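Local coordinates for T-cell surface protein tactile (Homo sapiens, PDB 6ARQ) that promotes adhesion of natural killer cells to target cells by interacting with PVR, and may take part in adhesion of activated T cells late in the immune response, at residues C26-V31 with C99-Y104. The protein carries 1 engineered substitution. Sequence-based numbering, arbitrary orientation.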
# COMPACT_ATOMS: atom_id res chain seq x y z
N CYS A 26 -40.82 -6.31 18.65
CA CYS A 26 -39.62 -5.57 19.01
C CYS A 26 -40.02 -4.46 19.99
O CYS A 26 -40.53 -3.42 19.57
CB CYS A 26 -38.92 -5.02 17.77
SG CYS A 26 -38.21 -6.30 16.69
N GLN A 27 -39.88 -4.72 21.30
CA GLN A 27 -40.25 -3.78 22.36
C GLN A 27 -39.07 -2.90 22.73
O GLN A 27 -37.98 -3.40 23.01
CB GLN A 27 -40.78 -4.54 23.59
CG GLN A 27 -41.63 -3.69 24.53
CD GLN A 27 -42.40 -4.47 25.57
OE1 GLN A 27 -43.19 -3.90 26.34
NE2 GLN A 27 -42.22 -5.79 25.63
N THR A 28 -39.29 -1.57 22.73
CA THR A 28 -38.26 -0.58 23.05
C THR A 28 -38.90 0.66 23.72
O THR A 28 -40.11 0.85 23.65
CB THR A 28 -37.43 -0.21 21.79
OG1 THR A 28 -36.35 0.64 22.17
CG2 THR A 28 -38.27 0.44 20.68
N GLN A 29 -38.06 1.48 24.37
CA GLN A 29 -38.46 2.71 25.06
C GLN A 29 -37.47 3.83 24.73
O GLN A 29 -36.26 3.58 24.68
CB GLN A 29 -38.54 2.47 26.57
CG GLN A 29 -39.77 3.08 27.23
CD GLN A 29 -39.48 4.26 28.13
OE1 GLN A 29 -38.36 4.78 28.21
NE2 GLN A 29 -40.51 4.73 28.82
N THR A 30 -37.98 5.04 24.50
CA THR A 30 -37.15 6.20 24.15
C THR A 30 -37.24 7.29 25.24
O THR A 30 -38.28 7.43 25.90
CB THR A 30 -37.54 6.74 22.75
OG1 THR A 30 -36.64 7.78 22.38
CG2 THR A 30 -38.98 7.24 22.66
N VAL A 31 -36.15 8.04 25.41
CA VAL A 31 -36.09 9.18 26.33
C VAL A 31 -36.70 10.37 25.58
O VAL A 31 -37.45 11.16 26.15
CB VAL A 31 -34.65 9.45 26.86
CG1 VAL A 31 -34.57 10.73 27.69
CG2 VAL A 31 -34.13 8.26 27.67
N CYS A 99 -35.82 -6.61 12.39
CA CYS A 99 -36.49 -5.35 12.69
C CYS A 99 -35.43 -4.31 13.01
O CYS A 99 -34.42 -4.63 13.65
CB CYS A 99 -37.53 -5.49 13.81
SG CYS A 99 -36.88 -5.31 15.49
N MET A 100 -35.61 -3.10 12.51
CA MET A 100 -34.69 -2.00 12.73
C MET A 100 -35.44 -0.84 13.35
O MET A 100 -36.41 -0.35 12.77
CB MET A 100 -34.00 -1.58 11.43
CG MET A 100 -32.72 -0.82 11.65
SD MET A 100 -31.94 -0.30 10.11
CE MET A 100 -31.19 -1.85 9.57
N LEU A 101 -35.03 -0.43 14.56
CA LEU A 101 -35.67 0.66 15.29
C LEU A 101 -34.72 1.84 15.40
O LEU A 101 -33.66 1.73 16.03
CB LEU A 101 -36.12 0.18 16.68
CG LEU A 101 -37.22 -0.88 16.72
CD1 LEU A 101 -36.98 -1.84 17.87
CD2 LEU A 101 -38.59 -0.26 16.84
N VAL A 102 -35.09 2.97 14.78
CA VAL A 102 -34.30 4.20 14.83
C VAL A 102 -34.93 5.10 15.90
O VAL A 102 -36.10 5.48 15.78
CB VAL A 102 -34.14 4.91 13.45
CG1 VAL A 102 -33.15 6.07 13.55
CG2 VAL A 102 -33.70 3.93 12.37
N LEU A 103 -34.17 5.37 16.96
CA LEU A 103 -34.59 6.16 18.12
C LEU A 103 -33.70 7.38 18.29
O LEU A 103 -32.52 7.34 17.93
CB LEU A 103 -34.49 5.28 19.39
CG LEU A 103 -35.69 4.41 19.77
CD1 LEU A 103 -35.80 3.17 18.90
CD2 LEU A 103 -35.57 3.96 21.21
N TYR A 104 -34.25 8.46 18.86
CA TYR A 104 -33.47 9.67 19.13
C TYR A 104 -33.53 10.01 20.62
O TYR A 104 -34.62 10.17 21.17
CB TYR A 104 -33.93 10.86 18.27
CG TYR A 104 -32.83 11.88 18.05
CD1 TYR A 104 -32.59 12.89 18.97
CD2 TYR A 104 -32.00 11.81 16.93
CE1 TYR A 104 -31.56 13.81 18.79
CE2 TYR A 104 -30.97 12.73 16.73
CZ TYR A 104 -30.75 13.73 17.66
OH TYR A 104 -29.74 14.63 17.47
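In Cys-26, SG lies anti to the carbonyl carbon (chi1 -68°); in Cys-99 it sits between the backbone N and the carbonyl carbon (chi1 87°). The CB of each cysteine is directed at the other segment, and these torsions let the two sulfurs meet: Cys-26 SG is bonded to Cys-99 SG at 2.0 Å. Beside this disulfide, Leu-101 CD1 touches Cys-26 CB at 3.7 Å. The Thr-28 and Leu-101 side chains reach toward each other tip to tip, with Thr-28 CG2 3.8 Å from Leu-101 CD1. This is the core of a V-type immunoglobulin domain, a beta sandwich. Strand 22-29 (B) belongs to one sheet and strand 95-104 (F) to the other, and the canonical B-F disulfide ties them together. Segments 26-29 and 99-104 run nearly parallel (11°), with a closest axis approach of 9.0 Å. Trp-39 packs on both cysteines, as the core tryptophan of strand C does in this fold. Further along, Leu-103 CD2 lies 3.5 Å from Thr-28 OG1 and 3.7 Å from Thr-30 CB. It also touches the backbone O of Gln-29. The threonine hydroxyls find their polar partners outside the two segments. Thr-28 OG1 is hydrogen-bonded to Gln-109 OE1, and OG1 of buried Thr-30 to Glu-106 OE2. The CB of Tyr-104 is turned away from segment 26-31, and its ring meets that of Phe-33.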